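Local coordinates for protein nitrite oxidoreductase subunit A (Kuenenia stuttgartiensis, PDB 7B04) that is the NarG-like subunit of a molybdopterin oxidoreductase and carries a molybdenum atom, two MD1 groups and an iron-sulfur cluster, at residues 300-305 with 522-527; 358-363 with 542-547. All blocks are in the same frame, centred on the assembly; numbering follows the deposited sequence.

Contact 1 (300-305 with 522-527). With MD1 (phosphoric acid 4-(2-amino-4-oxo-3,4,5,6,-tetrahydro-pteridin-6-yl)-2-hydroxy-3,4-dimercapto-but-3-en-yl ester guanylate ester), chain C.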
ATOM      1  N   LYS B 300      20.120  17.280  -7.606  1.00 42.59           N
ATOM      2  CA  LYS B 300      19.529  18.597  -7.806  1.00 43.70           C
ATOM      3  C   LYS B 300      18.616  18.706  -9.022  1.00 49.27           C
ATOM      4  O   LYS B 300      17.774  19.607  -9.057  1.00 54.80           O
ATOM      5  CB  LYS B 300      20.632  19.663  -7.888  1.00 37.45           C
ATOM      6  CG  LYS B 300      21.450  19.740  -6.605  1.00 52.16           C
ATOM      7  CD  LYS B 300      20.541  19.962  -5.397  1.00 52.23           C
ATOM      8  CE  LYS B 300      21.319  19.956  -4.087  1.00 56.79           C
ATOM      9  NZ  LYS B 300      20.424  20.064  -2.897  1.00 48.85           N
ATOM     10  N   LEU B 301      18.772  17.850 -10.031  1.00 39.81           N
ATOM     11  CA  LEU B 301      17.723  17.643 -11.028  1.00 36.00           C
ATOM     12  C   LEU B 301      17.522  16.143 -11.148  1.00 45.94           C
ATOM     13  O   LEU B 301      18.391  15.430 -11.662  1.00 42.93           O
ATOM     14  CB  LEU B 301      18.057  18.258 -12.385  1.00 45.11           C
ATOM     15  CG  LEU B 301      17.009  17.843 -13.430  1.00 44.56           C
ATOM     16  CD1 LEU B 301      15.828  18.796 -13.461  1.00 44.63           C
ATOM     17  CD2 LEU B 301      17.618  17.710 -14.817  1.00 39.38           C
ATOM     18  N   LEU B 302      16.370  15.684 -10.686  1.00 55.01           N
ATOM     19  CA  LEU B 302      16.065  14.269 -10.567  1.00 42.46           C
ATOM     20  C   LEU B 302      14.995  13.886 -11.581  1.00 44.71           C
ATOM     21  O   LEU B 302      13.884  14.423 -11.541  1.00 48.14           O
ATOM     22  CB  LEU B 302      15.615  13.966  -9.146  1.00 38.17           C
ATOM     23  CG  LEU B 302      15.208  12.529  -8.980  1.00 38.60           C
ATOM     24  CD1 LEU B 302      16.415  11.756  -9.350  1.00 45.91           C
ATOM     25  CD2 LEU B 302      14.966  12.378  -7.548  1.00 29.92           C
ATOM     26  N   ILE B 303      15.314  12.928 -12.449  1.00 41.88           N
ATOM     27  CA  ILE B 303      14.449  12.540 -13.557  1.00 42.94           C
ATOM     28  C   ILE B 303      13.905  11.139 -13.311  1.00 40.83           C
ATOM     29  O   ILE B 303      14.658  10.222 -12.962  1.00 42.80           O
ATOM     30  CB  ILE B 303      15.201  12.613 -14.898  1.00 44.18           C
ATOM     31  CG1 ILE B 303      15.627  14.054 -15.192  1.00 41.53           C
ATOM     32  CG2 ILE B 303      14.342  12.066 -16.033  1.00 38.10           C
ATOM     33  CD1 ILE B 303      16.678  14.170 -16.268  1.00 42.27           C
ATOM     34  N   GLN B 304      12.597  10.979 -13.508  1.00 39.03           N
ATOM     35  CA  GLN B 304      11.889   9.726 -13.271  1.00 33.65           C
ATOM     36  C   GLN B 304      11.151   9.368 -14.552  1.00 39.77           C
ATOM     37  O   GLN B 304      10.313  10.146 -15.019  1.00 40.61           O
ATOM     38  CB  GLN B 304      10.896   9.857 -12.104  1.00 42.91           C
ATOM     39  CG  GLN B 304      11.479   9.624 -10.718  1.00 45.93           C
ATOM     40  CD  GLN B 304      10.771  10.439  -9.646  1.00 47.71           C
ATOM     41  OE1 GLN B 304      10.356  11.574  -9.887  1.00 44.04           O
ATOM     42  NE2 GLN B 304      10.622   9.859  -8.462  1.00 50.61           N
ATOM     43  N   THR B 305      11.462   8.207 -15.130  1.00 37.41           N
ATOM     44  CA  THR B 305      10.900   7.836 -16.430  1.00 36.94           C
ATOM     45  C   THR B 305       9.921   6.666 -16.371  1.00 43.86           C
ATOM     46  O   THR B 305       8.825   6.767 -16.911  1.00 55.01           O
ATOM     47  CB  THR B 305      12.044   7.578 -17.443  1.00 45.98           C
ATOM     48  OG1 THR B 305      11.531   7.574 -18.785  1.00 52.79           O
ATOM     49  CG2 THR B 305      12.765   6.283 -17.180  1.00 48.17           C
ATOM     50  N   ALA B 522      20.281  12.958 -12.139  1.00 41.49           N
ATOM     51  CA  ALA B 522      20.053  11.531 -11.973  1.00 41.12           C
ATOM     52  C   ALA B 522      18.782  11.131 -12.700  1.00 41.49           C
ATOM     53  O   ALA B 522      17.750  11.803 -12.589  1.00 39.62           O
ATOM     54  CB  ALA B 522      19.943  11.148 -10.492  1.00 41.38           C
ATOM     55  N   ILE B 523      18.873  10.044 -13.461  1.00 41.78           N
ATOM     56  CA  ILE B 523      17.741   9.466 -14.169  1.00 40.82           C
ATOM     57  C   ILE B 523      17.369   8.181 -13.453  1.00 42.80           C
ATOM     58  O   ILE B 523      18.207   7.283 -13.297  1.00 41.10           O
ATOM     59  CB  ILE B 523      18.060   9.202 -15.648  1.00 42.05           C
ATOM     60  CG1 ILE B 523      18.508  10.492 -16.328  1.00 36.88           C
ATOM     61  CG2 ILE B 523      16.844   8.631 -16.350  1.00 41.37           C
ATOM     62  CD1 ILE B 523      19.111  10.290 -17.696  1.00 35.55           C
ATOM     63  N   HIS B 524      16.120   8.089 -13.017  1.00 45.74           N
ATOM     64  CA  HIS B 524      15.625   6.921 -12.311  1.00 40.30           C
ATOM     65  C   HIS B 524      14.497   6.285 -13.103  1.00 42.71           C
ATOM     66  O   HIS B 524      13.628   6.981 -13.644  1.00 40.55           O
ATOM     67  CB  HIS B 524      15.162   7.279 -10.903  1.00 34.73           C
ATOM     68  CG  HIS B 524      16.290   7.612  -9.980  1.00 36.43           C
ATOM     69  ND1 HIS B 524      16.897   6.679  -9.171  1.00 39.40           N
ATOM     70  CD2 HIS B 524      16.961   8.768  -9.783  1.00 30.04           C
ATOM     71  CE1 HIS B 524      17.867   7.254  -8.485  1.00 39.13           C
ATOM     72  NE2 HIS B 524      17.927   8.525  -8.838  1.00 38.62           N
ATOM     73  N   TYR B 525      14.520   4.957 -13.156  1.00 41.26           N
ATOM     74  CA  TYR B 525      13.548   4.204 -13.926  1.00 40.88           C
ATOM     75  C   TYR B 525      13.276   2.879 -13.245  1.00 39.87           C
ATOM     76  O   TYR B 525      13.964   2.482 -12.303  1.00 47.26           O
ATOM     77  CB  TYR B 525      14.022   3.942 -15.354  1.00 41.24           C
ATOM     78  CG  TYR B 525      15.485   3.636 -15.526  1.00 42.54           C
ATOM     79  CD1 TYR B 525      16.417   4.659 -15.596  1.00 39.41           C
ATOM     80  CD2 TYR B 525      15.932   2.329 -15.676  1.00 40.13           C
ATOM     81  CE1 TYR B 525      17.747   4.393 -15.773  1.00 38.10           C
ATOM     82  CE2 TYR B 525      17.274   2.053 -15.860  1.00 39.28           C
ATOM     83  CZ  TYR B 525      18.172   3.088 -15.906  1.00 36.24           C
ATOM     84  OH  TYR B 525      19.501   2.810 -16.088  1.00 39.84           O
ATOM     85  N   GLY B 526      12.263   2.201 -13.740  1.00 34.78           N
ATOM     86  CA  GLY B 526      11.860   0.916 -13.205  1.00 41.72           C
ATOM     87  C   GLY B 526      11.157   0.113 -14.258  1.00 45.57           C
ATOM     88  O   GLY B 526      11.432   0.247 -15.455  1.00 51.08           O
ATOM     89  N   GLU B 527      10.232  -0.719 -13.810  1.00 39.11           N
ATOM     90  CA  GLU B 527       9.544  -1.665 -14.669  1.00 43.89           C
ATOM     91  C   GLU B 527       8.347  -1.055 -15.378  1.00 39.71           C
ATOM     92  O   GLU B 527       7.626  -1.770 -16.080  1.00 35.83           O
ATOM     93  CB  GLU B 527       9.152  -2.892 -13.850  1.00 33.30           C
ATOM     94  CG  GLU B 527      10.375  -3.718 -13.473  1.00 46.41           C
ATOM     95  CD  GLU B 527      11.214  -3.060 -12.394  1.00 52.22           C
ATOM     96  OE1 GLU B 527      10.635  -2.583 -11.401  1.00 50.22           O
ATOM     97  OE2 GLU B 527      12.451  -2.983 -12.556  1.00 56.14           O
TER
HETATM   98  PB  MD1 C5802       7.793   0.184 -10.677  1.00 36.20           P
HETATM   99  O3B MD1 C5802       6.860  -0.452 -11.876  1.00 44.27           O
HETATM  100  O1B MD1 C5802       7.276   1.553 -10.306  1.00 28.88           O
HETATM  101  O2B MD1 C5802       9.218   0.298 -11.160  1.00 35.60           O
HETATM  102  O3A MD1 C5802       7.722  -0.818  -9.366  1.00 36.39           O
HETATM  103  C10 MD1 C5802       8.306  -2.091  -9.409  1.00 37.46           C
HETATM  104  C11 MD1 C5802       8.856  -2.440  -7.996  1.00 43.16           C
HETATM  105  O11 MD1 C5802       7.832  -1.763  -6.962  1.00 50.40           O
HETATM  106  C12 MD1 C5802       9.061  -3.762  -7.905  1.00 40.85           C
HETATM  107  S12 MD1 C5802       9.686  -4.649  -9.361  1.00 39.87           S
HETATM  108  C13 MD1 C5802       8.872  -4.655  -6.650  1.00 39.75           C
HETATM  109  S13 MD1 C5802       9.256  -6.416  -6.862  1.00 48.04           S
HETATM  110  C14 MD1 C5802       8.371  -4.237  -5.369  1.00 40.94           C
HETATM  111  N15 MD1 C5802       6.843  -3.842  -5.656  1.00 39.94           N
HETATM  112  C16 MD1 C5802       6.265  -3.091  -4.617  1.00 36.28           C
HETATM  113  C15 MD1 C5802       4.862  -3.299  -4.171  1.00 37.91           C
HETATM  114  O14 MD1 C5802       4.187  -4.126  -4.687  1.00 39.34           O
HETATM  115  N17 MD1 C5802       4.318  -2.459  -3.070  1.00 48.18           N
HETATM  116  C17 MD1 C5802       5.203  -1.381  -2.401  1.00 47.40           C
HETATM  117  N16 MD1 C5802       4.664  -0.569  -1.326  1.00 56.72           N
HETATM  118  N18 MD1 C5802       6.628  -1.168  -2.854  1.00 47.84           N
HETATM  119  C20 MD1 C5802       7.171  -1.973  -3.918  1.00 44.69           C
HETATM  120  N8  MD1 C5802       8.491  -1.813  -4.381  1.00 39.45           N
HETATM  121  C7  MD1 C5802       9.201  -3.233  -4.614  1.00 40.19           C
HETATM  122  PA  MD1 C5802       5.456   0.216 -12.425  1.00 35.35           P
HETATM  123  O1A MD1 C5802       4.692  -0.847 -13.175  1.00 44.99           O
HETATM  124  O2A MD1 C5802       4.652   0.690 -11.239  1.00 41.02           O
HETATM  125  O5' MD1 C5802       5.735   1.487 -13.437  1.00 29.29           O
HETATM  126  C5' MD1 C5802       5.958   2.753 -12.894  1.00 36.14           C
HETATM  127  C4' MD1 C5802       5.334   3.874 -13.798  1.00 42.65           C
HETATM  128  O4' MD1 C5802       5.819   3.773 -15.278  1.00 48.36           O
HETATM  129  C1' MD1 C5802       4.510   3.988 -16.087  1.00 45.71           C
HETATM  130  N9  MD1 C5802       4.610   3.438 -17.464  1.00 44.87           N
HETATM  131  C4  MD1 C5802       5.418   4.016 -18.347  1.00 42.46           C
HETATM  132  N3  MD1 C5802       6.327   5.194 -18.245  1.00 41.72           N
HETATM  133  C2  MD1 C5802       7.116   5.612 -19.403  1.00 41.86           C
HETATM  134  N2  MD1 C5802       8.001   6.758 -19.301  1.00 43.97           N
HETATM  135  N1  MD1 C5802       7.015   4.884 -20.645  1.00 51.41           N
HETATM  136  C6  MD1 C5802       6.139   3.756 -20.735  1.00 47.37           C
HETATM  137  O6  MD1 C5802       6.053   3.154 -21.749  1.00 48.93           O
HETATM  138  C5  MD1 C5802       5.314   3.326 -19.515  1.00 43.66           C
HETATM  139  N7  MD1 C5802       4.445   2.336 -19.331  1.00 45.79           N
HETATM  140  C8  MD1 C5802       3.999   2.396 -18.060  1.00 43.04           C
HETATM  141  C2' MD1 C5802       3.668   3.339 -15.388  1.00 49.23           C
HETATM  142  O2' MD1 C5802       2.306   3.742 -15.713  1.00 52.34           O
HETATM  143  C3' MD1 C5802       4.058   3.768 -13.833  1.00 43.19           C
HETATM  144  O3' MD1 C5802       3.462   5.057 -13.509  1.00 39.13           O
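Ile303 and Ile523 stand side by side on two parallel strands, 301-304 and 522-525, whose axes come within 4.6 Å at an angle of 23°. Four backbone hydrogen bonds join them: Ile303 N gives to Ala522 O at 2.7 Å and its carbonyl takes His524 N, while Ala522 N reaches back to Leu301 O and Thr305 N goes forward to His524 O at 2.9 Å. Followed outward, the side chain of Ile303 has CB against Ala522 O. CG1 stands anti to the carbonyl carbon (chi1 -63°), about 4.0 Å from Ala522 O, and CD1 ends alongside Ile523 CG1 at 4.1 Å. The two isoleucines point the same way on one face of the sheet, where Leu511 and Ile515 of helix 505-517 also pack on Ile303. The other face carries Leu302, Ala522, Gln304 and His524, and here Leu302 CD1 leans on Ala522 CB at 3.8 Å. The polar end of His524 is engaged by Trp562, NE1 of which is hydrogen-bonded to ND1. Past the paired residues, Thr305 CG2 lies between its own backbone N and carbonyl carbon and packs beside Tyr525 CB, while the Tyr525 hydroxyl bonds to His280 and Ser559. Both segments then reach the same MD1 group. Glu527 N donates to phosphate oxygen O2B at 3.0 Å, and Thr305 O receives a weak bond from the guanine amino nitrogen N2. Gly526 CA lies 3.4 Å from MD1 O2B. Neighbouring interior strands of a five-stranded parallel sheet thus deliver the loops at their C-terminal ends to a dinucleotide, as in the Rossmann-like domains of molybdopterin oxidoreductases.

Contact 2 (358-363 with 542-547); sequences LFLGIT and YYLPVM
Helix 355-368 meets residues 542-545, which lead into helix 544-548, with backbones nearest where the CA atoms of Thr363 and Pro545 stand 5.4 Å apart, opening to 6.8 Å between those of Phe359 and Tyr542. Phe359 meets two partners. Tyr542 turns an edge to one face of its ring in an offset edge-to-face pair, the planes at 75° and the centroids 5.1 Å apart; Tyr542 CD1 sits above that face, shifted toward the rim. At the edge of the same ring, near its plane, Pro545 CG approaches CD1 of Phe359 at 3.7 Å. One helical turn on, Thr363 OG1 is placed beside its own backbone N (chi1 -57°) and donates to Phe359 O at 2.6 Å. The donors Thr363 N and OG1 reach this oxygen from opposite faces of its carbonyl plane. The hydroxyl also abuts CB of Leu544, and CD1 of that leucine meets Leu360 CD2 at 3.6 Å. Ile523 of strand 521-525 packs on both Phe359 and Pro545. The join therefore rests on aromatic and aliphatic packing, with the threonine hydroxyl bonded within its own helix rather than across to the other segment.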
ATOM      1  N   LEU B 358      12.782   9.508 -27.038  1.00 52.48           N
ATOM      2  CA  LEU B 358      12.819  10.762 -26.289  1.00 47.23           C
ATOM      3  C   LEU B 358      14.240  11.108 -25.861  1.00 42.77           C
ATOM      4  O   LEU B 358      14.702  12.237 -26.059  1.00 52.12           O
ATOM      5  CB  LEU B 358      11.900  10.672 -25.072  1.00 48.78           C
ATOM      6  CG  LEU B 358      11.900  11.891 -24.147  1.00 45.41           C
ATOM      7  CD1 LEU B 358      11.352  13.115 -24.864  1.00 46.55           C
ATOM      8  CD2 LEU B 358      11.116  11.612 -22.875  1.00 52.73           C
ATOM      9  N   PHE B 359      14.952  10.145 -25.278  1.00 43.11           N
ATOM     10  CA  PHE B 359      16.312  10.402 -24.826  1.00 50.07           C
ATOM     11  C   PHE B 359      17.301  10.467 -25.982  1.00 49.90           C
ATOM     12  O   PHE B 359      18.366  11.076 -25.834  1.00 53.12           O
ATOM     13  CB  PHE B 359      16.736   9.345 -23.808  1.00 54.43           C
ATOM     14  CG  PHE B 359      16.076   9.504 -22.471  1.00 52.98           C
ATOM     15  CD1 PHE B 359      16.624  10.336 -21.510  1.00 50.58           C
ATOM     16  CD2 PHE B 359      14.895   8.840 -22.183  1.00 44.09           C
ATOM     17  CE1 PHE B 359      16.015  10.492 -20.279  1.00 52.28           C
ATOM     18  CE2 PHE B 359      14.281   8.994 -20.955  1.00 51.97           C
ATOM     19  CZ  PHE B 359      14.841   9.820 -20.001  1.00 59.91           C
ATOM     20  N   LEU B 360      16.982   9.846 -27.122  1.00 46.80           N
ATOM     21  CA  LEU B 360      17.789  10.060 -28.317  1.00 50.95           C
ATOM     22  C   LEU B 360      17.638  11.488 -28.820  1.00 54.42           C
ATOM     23  O   LEU B 360      18.618  12.111 -29.242  1.00 51.93           O
ATOM     24  CB  LEU B 360      17.397   9.062 -29.408  1.00 50.16           C
ATOM     25  CG  LEU B 360      17.833   7.607 -29.229  1.00 50.13           C
ATOM     26  CD1 LEU B 360      17.180   6.716 -30.274  1.00 48.04           C
ATOM     27  CD2 LEU B 360      19.345   7.488 -29.291  1.00 42.52           C
ATOM     28  N   GLY B 361      16.414  12.021 -28.785  1.00 56.55           N
ATOM     29  CA  GLY B 361      16.212  13.412 -29.154  1.00 52.65           C
ATOM     30  C   GLY B 361      16.929  14.369 -28.222  1.00 52.75           C
ATOM     31  O   GLY B 361      17.454  15.398 -28.656  1.00 60.88           O
ATOM     32  N   ILE B 362      16.964  14.044 -26.928  1.00 50.71           N
ATOM     33  CA  ILE B 362      17.675  14.887 -25.972  1.00 50.48           C
ATOM     34  C   ILE B 362      19.180  14.759 -26.172  1.00 48.07           C
ATOM     35  O   ILE B 362      19.925  15.738 -26.039  1.00 44.83           O
ATOM     36  CB  ILE B 362      17.255  14.533 -24.533  1.00 46.98           C
ATOM     37  CG1 ILE B 362      15.767  14.819 -24.329  1.00 50.38           C
ATOM     38  CG2 ILE B 362      18.085  15.308 -23.521  1.00 48.61           C
ATOM     39  CD1 ILE B 362      15.217  14.290 -23.024  1.00 45.81           C
ATOM     40  N   THR B 363      19.649  13.554 -26.508  1.00 50.89           N
ATOM     41  CA  THR B 363      21.063  13.372 -26.819  1.00 49.97           C
ATOM     42  C   THR B 363      21.463  14.200 -28.034  1.00 50.64           C
ATOM     43  O   THR B 363      22.558  14.774 -28.071  1.00 46.03           O
ATOM     44  CB  THR B 363      21.364  11.891 -27.055  1.00 45.21           C
ATOM     45  OG1 THR B 363      20.972  11.134 -25.905  1.00 42.56           O
ATOM     46  CG2 THR B 363      22.848  11.677 -27.312  1.00 44.01           C
ATOM     47  N   TYR B 542      18.962   5.325 -21.499  1.00 57.25           N
ATOM     48  CA  TYR B 542      18.945   6.079 -20.251  1.00 44.56           C
ATOM     49  C   TYR B 542      20.325   6.525 -19.778  1.00 40.01           C
ATOM     50  O   TYR B 542      20.405   7.273 -18.796  1.00 43.34           O
ATOM     51  CB  TYR B 542      18.268   5.247 -19.160  1.00 42.29           C
ATOM     52  CG  TYR B 542      16.799   5.006 -19.422  1.00 37.38           C
ATOM     53  CD1 TYR B 542      16.074   5.866 -20.235  1.00 40.32           C
ATOM     54  CD2 TYR B 542      16.138   3.918 -18.866  1.00 42.27           C
ATOM     55  CE1 TYR B 542      14.733   5.654 -20.483  1.00 47.06           C
ATOM     56  CE2 TYR B 542      14.794   3.699 -19.108  1.00 40.32           C
ATOM     57  CZ  TYR B 542      14.098   4.571 -19.918  1.00 43.58           C
ATOM     58  OH  TYR B 542      12.762   4.364 -20.166  1.00 45.21           O
ATOM     59  N   TYR B 543      21.406   6.102 -20.435  1.00 43.19           N
ATOM     60  CA  TYR B 543      22.740   6.588 -20.098  1.00 38.70           C
ATOM     61  C   TYR B 543      23.249   7.670 -21.040  1.00 40.52           C
ATOM     62  O   TYR B 543      24.177   8.398 -20.670  1.00 41.59           O
ATOM     63  CB  TYR B 543      23.761   5.441 -20.080  1.00 38.37           C
ATOM     64  CG  TYR B 543      23.811   4.637 -18.793  1.00 42.35           C
ATOM     65  CD1 TYR B 543      22.647   4.242 -18.148  1.00 50.57           C
ATOM     66  CD2 TYR B 543      25.027   4.286 -18.216  1.00 48.11           C
ATOM     67  CE1 TYR B 543      22.693   3.507 -16.973  1.00 46.52           C
ATOM     68  CE2 TYR B 543      25.081   3.557 -17.039  1.00 45.50           C
ATOM     69  CZ  TYR B 543      23.909   3.173 -16.421  1.00 46.85           C
ATOM     70  OH  TYR B 543      23.947   2.450 -15.253  1.00 51.04           O
ATOM     71  N   LEU B 544      22.674   7.793 -22.237  1.00 42.74           N
ATOM     72  CA  LEU B 544      23.200   8.740 -23.220  1.00 37.95           C
ATOM     73  C   LEU B 544      23.261  10.172 -22.702  1.00 38.32           C
ATOM     74  O   LEU B 544      24.339  10.786 -22.793  1.00 43.73           O
ATOM     75  CB  LEU B 544      22.381   8.644 -24.513  1.00 35.15           C
ATOM     76  CG  LEU B 544      22.608   7.402 -25.371  1.00 45.80           C
ATOM     77  CD1 LEU B 544      21.589   7.344 -26.491  1.00 45.70           C
ATOM     78  CD2 LEU B 544      24.019   7.393 -25.930  1.00 44.61           C
ATOM     79  N   PRO B 545      22.190  10.765 -22.160  1.00 43.27           N
ATOM     80  CA  PRO B 545      22.316  12.145 -21.663  1.00 44.05           C
ATOM     81  C   PRO B 545      23.195  12.259 -20.433  1.00 43.56           C
ATOM     82  O   PRO B 545      23.735  13.343 -20.178  1.00 42.11           O
ATOM     83  CB  PRO B 545      20.868  12.545 -21.354  1.00 39.48           C
ATOM     84  CG  PRO B 545      20.188  11.267 -21.060  1.00 39.59           C
ATOM     85  CD  PRO B 545      20.824  10.243 -21.957  1.00 47.47           C
ATOM     86  N   VAL B 546      23.369  11.176 -19.674  1.00 43.15           N
ATOM     87  CA  VAL B 546      24.159  11.229 -18.451  1.00 43.60           C
ATOM     88  C   VAL B 546      25.624  10.867 -18.682  1.00 47.37           C
ATOM     89  O   VAL B 546      26.482  11.256 -17.875  1.00 47.53           O
ATOM     90  CB  VAL B 546      23.529  10.315 -17.382  1.00 51.20           C
ATOM     91  CG1 VAL B 546      23.913   8.864 -17.600  1.00 50.07           C
ATOM     92  CG2 VAL B 546      23.922  10.758 -15.995  1.00 46.49           C
ATOM     93  N   MET B 547      25.939  10.145 -19.762  1.00 51.86           N
ATOM     94  CA  MET B 547      27.336   9.904 -20.109  1.00 45.67           C
ATOM     95  C   MET B 547      28.008  11.182 -20.590  1.00 43.78           C
ATOM     96  O   MET B 547      29.189  11.416 -20.313  1.00 40.62           O
ATOM     97  CB  MET B 547      27.439   8.827 -21.189  1.00 45.87           C
ATOM     98  CG  MET B 547      27.147   7.416 -20.723  1.00 57.09           C
ATOM     99  SD  MET B 547      27.523   6.213 -22.012  1.00 68.15           S
ATOM    100  CE  MET B 547      26.143   6.458 -23.122  1.00 38.48           C
TER

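Both contacts are buried and lie on the same side of the chain's centre, their own centres about 12 Å apart. Contact 1 pairs strands inside the parallel sheet and is held by backbone hydrogen bonds; contact 2 packs a helix against a loop and the helix that follows, mainly through side chains, its centre about 24 Å from that of the chain, against about 18 Å for contact 1. They touch through Tyr542, whose CD2 comes within 3.4 Å of Tyr525 CD1 and whose ring also meets Thr305 CG2. Their segments alternate along the chain. MD1 is hydrogen-bonded to both segments of contact 1 and lies about 5 Å from the Tyr542 side chain of contact 2.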